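Local coordinates for protein oxygen-independent coproporphyrinogen III oxidase (Escherichia coli, PDB 1OLT) that catalyses the anaerobic, S-adenosylmethionine-dependent oxidative decarboxylation of two propionate groups of coproporphyrinogen III, giving protoporphyrinogen IX in heme biosynthesis, at residues Met169-Phe174 with Ile191-Leu195; Leu210-Leu214 with Val239-Ala243; Asp366-Arg370 with Tyr399-Asp403. All coordinates share one frame. Where two conformers were deposited one is given. Residues are numbered along the deposited sequence.

Interaction 1. Residues Met169-Phe174 with Ile191-Leu195. With SAM (S-adenosylmethionine), chain C.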
loop_
_atom_site.group_PDB
_atom_site.type_symbol
_atom_site.label_atom_id
_atom_site.label_comp_id
_atom_site.label_asym_id
_atom_site.label_seq_id
_atom_site.Cartn_x
_atom_site.Cartn_y
_atom_site.Cartn_z
ATOM N N MET A 169 0.429 11.984 2.058
ATOM C CA MET A 169 1.331 12.953 1.512
ATOM C C MET A 169 2.743 12.435 1.636
ATOM O O MET A 169 3.184 12.055 2.714
ATOM C CB MET A 169 1.155 14.266 2.266
ATOM C CG MET A 169 2.123 15.386 1.932
ATOM S SD MET A 169 1.872 16.893 2.974
ATOM C CE MET A 169 0.083 17.060 2.755
ATOM N N GLY A 170 3.460 12.436 0.525
ATOM C CA GLY A 170 4.854 12.076 0.539
ATOM C C GLY A 170 5.704 13.180 1.141
ATOM O O GLY A 170 5.600 14.319 0.735
ATOM N N VAL A 171 6.573 12.833 2.066
ATOM C CA VAL A 171 7.583 13.775 2.594
ATOM C C VAL A 171 9.019 13.259 2.362
ATOM O O VAL A 171 9.892 13.981 1.873
ATOM C CB VAL A 171 7.291 14.077 4.093
ATOM C CG1 VAL A 171 8.431 14.811 4.776
ATOM C CG2 VAL A 171 5.944 14.869 4.245
ATOM N N GLN A 172 9.218 11.980 2.651
ATOM C CA GLN A 172 10.458 11.264 2.498
ATOM C C GLN A 172 11.492 11.638 3.542
ATOM O O GLN A 172 11.894 10.768 4.344
ATOM C CB GLN A 172 11.016 11.315 1.057
ATOM C CG GLN A 172 9.951 11.438 -0.034
ATOM C CD GLN A 172 8.856 10.413 -0.008
ATOM O OE1 GLN A 172 7.958 10.480 -0.829
ATOM N NE2 GLN A 172 8.924 9.471 0.879
ATOM N N ASP A 173 11.917 12.889 3.555
ATOM C CA ASP A 173 12.791 13.426 4.596
ATOM C C ASP A 173 12.692 14.956 4.518
ATOM O O ASP A 173 12.506 15.497 3.397
ATOM C CB ASP A 173 14.221 12.963 4.317
ATOM C CG ASP A 173 15.151 13.082 5.535
ATOM O OD1 ASP A 173 14.845 13.843 6.478
ATOM O OD2 ASP A 173 16.238 12.445 5.619
ATOM N N PHE A 174 12.801 15.626 5.667
ATOM C CA PHE A 174 12.959 17.069 5.755
ATOM C C PHE A 174 14.402 17.572 5.603
ATOM O O PHE A 174 14.637 18.768 5.337
ATOM C CB PHE A 174 12.464 17.593 7.133
ATOM C CG PHE A 174 10.988 17.680 7.230
ATOM C CD1 PHE A 174 10.281 18.400 6.300
ATOM C CD2 PHE A 174 10.292 17.020 8.243
ATOM C CE1 PHE A 174 8.846 18.517 6.379
ATOM C CE2 PHE A 174 8.837 17.105 8.322
ATOM C CZ PHE A 174 8.133 17.855 7.393
ATOM N N ILE A 191 4.847 22.361 3.412
ATOM C CA ILE A 191 4.361 21.076 3.901
ATOM C C ILE A 191 3.503 21.230 5.139
ATOM O O ILE A 191 2.415 20.615 5.229
ATOM C CB ILE A 191 5.486 20.076 4.074
ATOM C CG1 ILE A 191 6.014 19.672 2.700
ATOM C CG2 ILE A 191 5.021 18.830 4.800
ATOM C CD1 ILE A 191 7.371 18.932 2.765
ATOM N N PHE A 192 3.971 22.015 6.099
ATOM C CA PHE A 192 3.196 22.293 7.318
ATOM C C PHE A 192 1.885 23.008 6.975
ATOM O O PHE A 192 0.822 22.661 7.515
ATOM C CB PHE A 192 3.991 23.165 8.282
ATOM C CG PHE A 192 4.852 22.369 9.210
ATOM C CD1 PHE A 192 5.989 21.726 8.720
ATOM C CD2 PHE A 192 4.543 22.268 10.563
ATOM C CE1 PHE A 192 6.801 20.949 9.534
ATOM C CE2 PHE A 192 5.340 21.497 11.395
ATOM C CZ PHE A 192 6.470 20.805 10.882
ATOM N N ALA A 193 1.946 23.997 6.069
ATOM C CA ALA A 193 0.720 24.692 5.689
ATOM C C ALA A 193 -0.312 23.744 5.065
ATOM O O ALA A 193 -1.496 23.800 5.344
ATOM C CB ALA A 193 1.025 25.855 4.704
ATOM N N LEU A 194 0.155 22.880 4.208
ATOM C CA LEU A 194 -0.706 21.996 3.494
ATOM C C LEU A 194 -1.376 21.010 4.435
ATOM O O LEU A 194 -2.593 20.831 4.385
ATOM C CB LEU A 194 0.105 21.244 2.452
ATOM C CG LEU A 194 -0.605 20.517 1.330
ATOM C CD1 LEU A 194 -1.388 21.439 0.450
ATOM C CD2 LEU A 194 0.451 19.743 0.486
ATOM N N LEU A 195 -0.596 20.382 5.315
ATOM C CA LEU A 195 -1.182 19.387 6.233
ATOM C C LEU A 195 -2.097 20.021 7.256
ATOM O O LEU A 195 -3.182 19.489 7.547
ATOM C CB LEU A 195 -0.079 18.515 6.860
ATOM C CG LEU A 195 -0.560 17.344 7.707
ATOM C CD1 LEU A 195 0.450 16.157 7.572
ATOM C CD2 LEU A 195 -0.730 17.739 9.237
HETATM N N SAM C . 3.666 10.924 -5.773
HETATM C CA SAM C . 3.386 11.383 -4.419
HETATM C C SAM C . 4.629 11.816 -3.632
HETATM O O SAM C . 5.780 11.412 -4.019
HETATM O OXT SAM C . 4.411 12.588 -2.721
HETATM C CB SAM C . 2.729 10.193 -3.692
HETATM C CG SAM C . 3.549 9.137 -3.001
HETATM S SD SAM C . 4.442 8.025 -4.057
HETATM C CE SAM C . 3.207 7.358 -5.180
HETATM C "C5'" SAM C . 4.448 6.466 -3.015
HETATM C "C4'" SAM C . 5.557 6.275 -1.920
HETATM O "O4'" SAM C . 6.470 5.221 -2.199
HETATM C "C3'" SAM C . 6.470 7.468 -1.768
HETATM O "O3'" SAM C . 5.860 8.583 -1.106
HETATM C "C2'" SAM C . 7.709 6.880 -1.080
HETATM O "O2'" SAM C . 7.625 7.029 0.337
HETATM C "C1'" SAM C . 7.630 5.412 -1.418
HETATM N N9 SAM C . 8.756 4.927 -2.190
HETATM C C8 SAM C . 8.946 5.167 -3.526
HETATM N N7 SAM C . 10.058 4.553 -3.922
HETATM C C5 SAM C . 10.575 3.895 -2.837
HETATM C C6 SAM C . 11.712 3.088 -2.659
HETATM N N6 SAM C . 12.553 2.790 -3.649
HETATM N N1 SAM C . 11.946 2.577 -1.413
HETATM C C2 SAM C . 11.077 2.867 -0.356
HETATM N N3 SAM C . 9.976 3.636 -0.523
HETATM C C4 SAM C . 9.746 4.146 -1.750
#

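Interaction 2. Residues Leu210-Leu214 with Val239-Ala243. With SAM (S-adenosylmethionine), chain C.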
loop_
_atom_site.group_PDB
_atom_site.type_symbol
_atom_site.label_atom_id
_atom_site.label_comp_id
_atom_site.label_asym_id
_atom_site.label_seq_id
_atom_site.Cartn_x
_atom_site.Cartn_y
_atom_site.Cartn_z
ATOM N N LEU A 210 7.615 8.585 4.918
ATOM C CA LEU A 210 8.987 8.835 5.146
ATOM C C LEU A 210 9.780 7.633 4.604
ATOM O O LEU A 210 9.251 6.517 4.521
ATOM C CB LEU A 210 9.319 9.054 6.613
ATOM C CG LEU A 210 8.624 10.211 7.311
ATOM C CD1 LEU A 210 8.873 10.161 8.863
ATOM C CD2 LEU A 210 9.132 11.462 6.725
ATOM N N ILE A 211 11.026 7.881 4.212
ATOM C CA ILE A 211 11.949 6.799 3.834
ATOM C C ILE A 211 13.244 6.891 4.612
ATOM O O ILE A 211 13.855 7.975 4.726
ATOM C CB ILE A 211 12.267 6.807 2.337
ATOM C CG1 ILE A 211 11.008 6.821 1.485
ATOM C CG2 ILE A 211 13.184 5.660 1.974
ATOM C CD1 ILE A 211 11.320 7.079 -0.035
ATOM N N TYR A 212 13.672 5.743 5.172
ATOM C CA TYR A 212 14.982 5.639 5.849
ATOM C C TYR A 212 15.909 4.757 5.008
ATOM O O TYR A 212 15.473 3.825 4.345
ATOM C CB TYR A 212 14.868 5.172 7.319
ATOM C CG TYR A 212 14.558 3.717 7.528
ATOM C CD1 TYR A 212 13.280 3.271 7.491
ATOM C CD2 TYR A 212 15.579 2.795 7.754
ATOM C CE1 TYR A 212 12.984 1.964 7.674
ATOM C CE2 TYR A 212 15.284 1.448 7.962
ATOM C CZ TYR A 212 13.986 1.057 7.871
ATOM O OH TYR A 212 13.656 -0.248 8.056
ATOM N N GLY A 213 17.177 5.083 5.004
ATOM C CA GLY A 213 18.158 4.449 4.096
ATOM C C GLY A 213 18.553 5.266 2.854
ATOM O O GLY A 213 19.245 4.790 1.979
ATOM N N LEU A 214 18.070 6.497 2.769
ATOM C CA LEU A 214 18.413 7.397 1.676
ATOM C C LEU A 214 19.827 7.908 1.851
ATOM O O LEU A 214 20.338 7.905 2.961
ATOM C CB LEU A 214 17.423 8.560 1.649
ATOM C CG LEU A 214 15.994 8.277 1.268
ATOM C CD1 LEU A 214 15.124 9.497 1.341
ATOM C CD2 LEU A 214 15.826 7.646 -0.148
ATOM N N VAL A 239 6.818 4.533 7.193
ATOM C CA VAL A 239 8.265 4.728 7.215
ATOM C C VAL A 239 8.894 3.527 6.488
ATOM O O VAL A 239 9.002 2.433 7.051
ATOM C CB VAL A 239 8.731 4.817 8.618
ATOM C CG1 VAL A 239 10.248 5.211 8.670
ATOM C CG2 VAL A 239 7.920 5.875 9.366
ATOM N N PHE A 240 9.212 3.722 5.216
ATOM C CA PHE A 240 9.695 2.653 4.344
ATOM C C PHE A 240 11.177 2.551 4.379
ATOM O O PHE A 240 11.909 3.551 4.443
ATOM C CB PHE A 240 9.259 2.945 2.896
ATOM C CG PHE A 240 7.772 3.092 2.751
ATOM C CD1 PHE A 240 6.939 2.008 2.997
ATOM C CD2 PHE A 240 7.207 4.279 2.371
ATOM C CE1 PHE A 240 5.543 2.100 2.841
ATOM C CE2 PHE A 240 5.791 4.390 2.198
ATOM C CZ PHE A 240 4.970 3.300 2.458
ATOM N N ASN A 241 11.643 1.348 4.344
ATOM C CA ASN A 241 13.055 1.069 4.170
ATOM C C ASN A 241 13.402 1.312 2.662
ATOM O O ASN A 241 12.727 0.792 1.779
ATOM C CB ASN A 241 13.343 -0.401 4.523
ATOM C CG ASN A 241 14.810 -0.766 4.309
ATOM O OD1 ASN A 241 15.693 -0.050 4.716
ATOM N ND2 ASN A 241 15.045 -1.827 3.659
ATOM N N TYR A 242 14.452 2.069 2.375
ATOM C CA TYR A 242 14.756 2.377 0.958
ATOM C C TYR A 242 15.116 1.099 0.224
ATOM O O TYR A 242 16.059 0.434 0.563
ATOM C CB TYR A 242 15.876 3.422 0.864
ATOM C CG TYR A 242 16.341 3.694 -0.538
ATOM C CD1 TYR A 242 15.436 3.931 -1.559
ATOM C CD2 TYR A 242 17.685 3.652 -0.843
ATOM C CE1 TYR A 242 15.889 4.181 -2.855
ATOM C CE2 TYR A 242 18.133 3.829 -2.115
ATOM C CZ TYR A 242 17.224 4.133 -3.122
ATOM O OH TYR A 242 17.698 4.278 -4.393
ATOM N N ALA A 243 14.393 0.802 -0.841
ATOM C CA ALA A 243 14.747 -0.330 -1.705
ATOM C C ALA A 243 15.534 0.192 -2.917
ATOM O O ALA A 243 14.982 0.940 -3.760
ATOM C CB ALA A 243 13.493 -1.012 -2.201
HETATM N N SAM C . 3.666 10.924 -5.773
HETATM C CA SAM C . 3.386 11.383 -4.419
HETATM C C SAM C . 4.629 11.816 -3.632
HETATM O O SAM C . 5.780 11.412 -4.019
HETATM O OXT SAM C . 4.411 12.588 -2.721
HETATM C CB SAM C . 2.729 10.193 -3.692
HETATM C CG SAM C . 3.549 9.137 -3.001
HETATM S SD SAM C . 4.442 8.025 -4.057
HETATM C CE SAM C . 3.207 7.358 -5.180
HETATM C "C5'" SAM C . 4.448 6.466 -3.015
HETATM C "C4'" SAM C . 5.557 6.275 -1.920
HETATM O "O4'" SAM C . 6.470 5.221 -2.199
HETATM C "C3'" SAM C . 6.470 7.468 -1.768
HETATM O "O3'" SAM C . 5.860 8.583 -1.106
HETATM C "C2'" SAM C . 7.709 6.880 -1.080
HETATM O "O2'" SAM C . 7.625 7.029 0.337
HETATM C "C1'" SAM C . 7.630 5.412 -1.418
HETATM N N9 SAM C . 8.756 4.927 -2.190
HETATM C C8 SAM C . 8.946 5.167 -3.526
HETATM N N7 SAM C . 10.058 4.553 -3.922
HETATM C C5 SAM C . 10.575 3.895 -2.837
HETATM C C6 SAM C . 11.712 3.088 -2.659
HETATM N N6 SAM C . 12.553 2.790 -3.649
HETATM N N1 SAM C . 11.946 2.577 -1.413
HETATM C C2 SAM C . 11.077 2.867 -0.356
HETATM N N3 SAM C . 9.976 3.636 -0.523
HETATM C C4 SAM C . 9.746 4.146 -1.750
#

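Interaction 3. Residues Asp366-Arg370 with Tyr399-Asp403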
loop_
_atom_site.group_PDB
_atom_site.type_symbol
_atom_site.label_atom_id
_atom_site.label_comp_id
_atom_site.label_asym_id
_atom_site.label_seq_id
_atom_site.Cartn_x
_atom_site.Cartn_y
_atom_site.Cartn_z
ATOM N N ASP A 366 -5.627 -24.177 -2.092
ATOM C CA ASP A 366 -4.430 -24.034 -1.301
ATOM C C ASP A 366 -3.917 -22.580 -1.278
ATOM O O ASP A 366 -3.556 -22.091 -0.216
ATOM C CB ASP A 366 -3.370 -24.966 -1.888
ATOM C CG ASP A 366 -2.080 -24.936 -1.110
ATOM O OD1 ASP A 366 -2.135 -25.358 0.040
ATOM O OD2 ASP A 366 -1.007 -24.457 -1.562
ATOM N N ASP A 367 -3.915 -21.912 -2.450
ATOM C CA ASP A 367 -3.545 -20.477 -2.545
ATOM C C ASP A 367 -4.437 -19.693 -1.592
ATOM O O ASP A 367 -3.959 -18.830 -0.855
ATOM C CB ASP A 367 -3.741 -19.920 -3.967
ATOM C CG ASP A 367 -2.698 -20.435 -4.982
ATOM O OD1 ASP A 367 -1.590 -20.918 -4.615
ATOM O OD2 ASP A 367 -2.916 -20.352 -6.212
ATOM N N CYS A 368 -5.743 -20.002 -1.609
ATOM C CA CYS A 368 -6.700 -19.180 -0.832
ATOM C C CYS A 368 -6.522 -19.354 0.658
ATOM O O CYS A 368 -6.591 -18.390 1.409
ATOM C CB CYS A 368 -8.145 -19.502 -1.220
ATOM S SG CYS A 368 -8.641 -18.840 -2.843
ATOM N N ILE A 369 -6.343 -20.592 1.086
ATOM C CA ILE A 369 -6.101 -20.857 2.477
ATOM C C ILE A 369 -4.912 -19.947 2.887
ATOM O O ILE A 369 -5.012 -19.080 3.728
ATOM C CB ILE A 369 -5.807 -22.384 2.660
ATOM C CG1 ILE A 369 -7.108 -23.214 2.458
ATOM C CG2 ILE A 369 -5.185 -22.648 3.992
ATOM C CD1 ILE A 369 -6.908 -24.630 1.769
ATOM N N ARG A 370 -3.785 -20.203 2.228
ATOM C CA ARG A 370 -2.498 -19.704 2.640
ATOM C C ARG A 370 -2.510 -18.192 2.615
ATOM O O ARG A 370 -1.891 -17.555 3.452
ATOM C CB ARG A 370 -1.407 -20.263 1.734
ATOM C CG ARG A 370 -1.121 -21.776 1.918
ATOM C CD ARG A 370 -0.128 -22.291 0.927
ATOM N NE ARG A 370 0.104 -23.723 1.138
ATOM C CZ ARG A 370 0.850 -24.238 2.089
ATOM N NH1 ARG A 370 1.503 -23.482 2.951
ATOM N NH2 ARG A 370 0.952 -25.557 2.172
ATOM N N TYR A 399 -2.164 -30.565 7.020
ATOM C CA TYR A 399 -2.167 -29.769 5.878
ATOM C C TYR A 399 -0.909 -28.864 5.841
ATOM O O TYR A 399 -0.330 -28.650 4.785
ATOM C CB TYR A 399 -3.398 -28.933 5.884
ATOM C CG TYR A 399 -3.636 -28.370 4.551
ATOM C CD1 TYR A 399 -3.073 -27.146 4.187
ATOM C CD2 TYR A 399 -4.410 -29.045 3.612
ATOM C CE1 TYR A 399 -3.296 -26.603 2.919
ATOM C CE2 TYR A 399 -4.642 -28.488 2.332
ATOM C CZ TYR A 399 -4.082 -27.281 2.004
ATOM O OH TYR A 399 -4.308 -26.738 0.751
ATOM N N PHE A 400 -0.469 -28.432 7.024
ATOM C CA PHE A 400 0.701 -27.594 7.188
ATOM C C PHE A 400 1.923 -28.238 7.888
ATOM O O PHE A 400 2.783 -27.504 8.372
ATOM C CB PHE A 400 0.291 -26.337 7.970
ATOM C CG PHE A 400 -0.685 -25.501 7.255
ATOM C CD1 PHE A 400 -0.295 -24.807 6.134
ATOM C CD2 PHE A 400 -1.997 -25.410 7.682
ATOM C CE1 PHE A 400 -1.210 -23.976 5.424
ATOM C CE2 PHE A 400 -2.929 -24.571 6.984
ATOM C CZ PHE A 400 -2.527 -23.871 5.864
ATOM N N ALA A 401 2.021 -29.565 7.910
ATOM C CA ALA A 401 3.154 -30.216 8.558
ATOM C C ALA A 401 4.499 -29.601 8.101
ATOM O O ALA A 401 5.316 -29.204 8.920
ATOM C CB ALA A 401 3.134 -31.732 8.261
ATOM N N GLU A 402 4.698 -29.574 6.794
ATOM C CA GLU A 402 5.904 -29.041 6.163
ATOM C C GLU A 402 6.224 -27.627 6.660
ATOM O O GLU A 402 7.361 -27.329 7.023
ATOM C CB GLU A 402 5.766 -29.045 4.621
ATOM C CG GLU A 402 4.789 -30.082 4.028
ATOM C CD GLU A 402 3.322 -29.847 4.416
ATOM O OE1 GLU A 402 2.912 -28.681 4.621
ATOM O OE2 GLU A 402 2.580 -30.833 4.525
ATOM N N ASP A 403 5.199 -26.774 6.675
ATOM C CA ASP A 403 5.311 -25.372 7.084
ATOM C C ASP A 403 5.695 -25.203 8.550
ATOM O O ASP A 403 6.476 -24.312 8.892
ATOM C CB ASP A 403 3.964 -24.655 6.837
ATOM C CG ASP A 403 3.398 -24.981 5.488
ATOM O OD1 ASP A 403 3.636 -24.201 4.526
ATOM O OD2 ASP A 403 2.748 -26.028 5.271
#

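Interaction 1. Residues Met169-Phe174 with Ile191-Leu195
Met169 is the residue covered most by the opposite segment; its side chain leaves the strand extended (chi1 and chi2 both t) and bends at the last torsion. That bend tucks the methyl into the helix surface between the side chains of the 191-195 turn: CE of Met169 lies 3.5 Å from CD2 of Leu194 and 4.4 Å from CB of Leu195, while its SD rests 4.1 Å from CG2 of Ile191. Ile191 is the answering bump. Its CG2 lies 4.1 Å from CG2 of Val171, and its CD1 comes within 3.9 Å of CE1 of Phe174, so one branched residue fits among three side chains of the other segment. Strand 166-172 and helix 188-200 are the strand and the outer helix of one beta-alpha unit of the partial TIM barrel of the radical SAM core; the helix packs on the outside of the strand, running nearly antiparallel to it (154°, segment axes 11.0 Å apart). Alternation along the strand gives its other side to the cofactor. There Gly170 CA approaches OXT of S-adenosylmethionine to 3.3 Å, a spot where a CB would collide with the carboxylate, and Gln172 NE2 donates a hydrogen bond to the ribose O2' (2.8 Å). Past the end of the strand, Phe174 swings its ring back to the helix, bringing CZ to 4.0 Å from CE1 of Phe192. Leu232 of helix 219-232 touches Phe174, Phe192 and Leu195 from the flank, and Pro148 and Leu153 pack against Leu194.

Interaction 2. Residues Leu210-Leu214 with Val239-Ala243
Three backbone hydrogen bonds pair these segments as neighbouring parallel strands: Phe240 N to Leu210 O (2.9 Å), Tyr212 N to Phe240 O (2.9 Å) and, at the end of the pairing, Tyr242 N to Tyr212 O (2.8 Å). CA-H...O contacts reinforce them, from Val239 CA to Leu210 O (3.4 Å) and from Ile211 CA to Phe240 O (3.3 Å). Two CH-pi contacts follow: Asn241 CA sits over the Tyr212 ring, 4.0 Å from its centroid, and Leu214 CD2 over that of Tyr242, at 4.2 Å. Apolar packing joins Tyr212 CD1 to Val239 CG1 (3.8 Å) and Ile211 CG2 to Tyr242 CB (3.7 Å). The cofactor lies against the Ile211 and Phe240 face and the end of strand 236-241. Ala243 reads the adenine edge of S-adenosylmethionine through its backbone, its N donating to N1 (3.1 Å) and its O accepting from N6 (3.1 Å), while Ile211 CG1 lies 3.6 Å from the ribose O2'. The pair closes the beta-alpha-beta unit 207-212, 219-232, 236-241 of the radical SAM barrel: Leu210 and Tyr212 pack on helix 219-232, Tyr212 also meets helix 263-279, and Ile211 touches Gln172 of strand 166-172.

Interaction 3. Residues Asp366-Arg370 with Tyr399-Asp403
Arg370 is held between two carboxylates. Its NH1 forms a salt bridge with Asp403 OD1 (2.7 Å) across the interface, and its NE pairs with Asp366 OD1 (3.0 Å) one turn back on its own helix. This salt-bridge network ties helix 365-380 to the start of helix 401-412 in the HemN C-terminal domain, a member of the wider helix-turn-helix group. Asp366 OD1 also accepts a hydrogen bond from the phenol of Tyr399 (OH to OD1, 2.7 Å), so a single oxygen links both segments and the arginine. Arg370 NH1 has a further acceptor in the carbonyl of Phe440. Glu402 is only loosely drawn in: its OE1 stays 4.4 Å from Arg370 NH2, beyond a salt bridge. Phe400 occupies the N-cap position of helix 401-412, at the break after helix 396-399, and its ring reaches helix 365-380, with CE1 over the guanidinium face, 3.7 Å from Arg370 NH1. Phe396 and Phe440 meet the same ring, Phe440 edge-to-face. Ile369 supplies the apolar floor. Its CD1 lies 3.9 Å from Tyr399 CZ, and its CG2 touches the edge of the Phe400 ring, 3.5 Å from CZ.

Interactions 1 and 2 belong to one sheet and one cofactor site: strands 166-172 and 207-212 are neighbours, Gln172 O lies 3.0 Å from Ile211 N, a probable hydrogen bond, and both contacts reach the same S-adenosylmethionine. Both are buried, yet their chemistry differs. Interaction 1 joins a strand to the helix layer through apolar side chains alone, whereas interaction 2 adds side-chain packing to backbone hydrogen bonds between two strands. Interaction 3 stands apart in the C-terminal domain, its centre about 42 Å from that of interaction 1 and about 32 Å from that of interaction 2. Only partly buried and away from the cofactors, it combines a salt-bridge network and a phenol hydrogen bond with apolar packing.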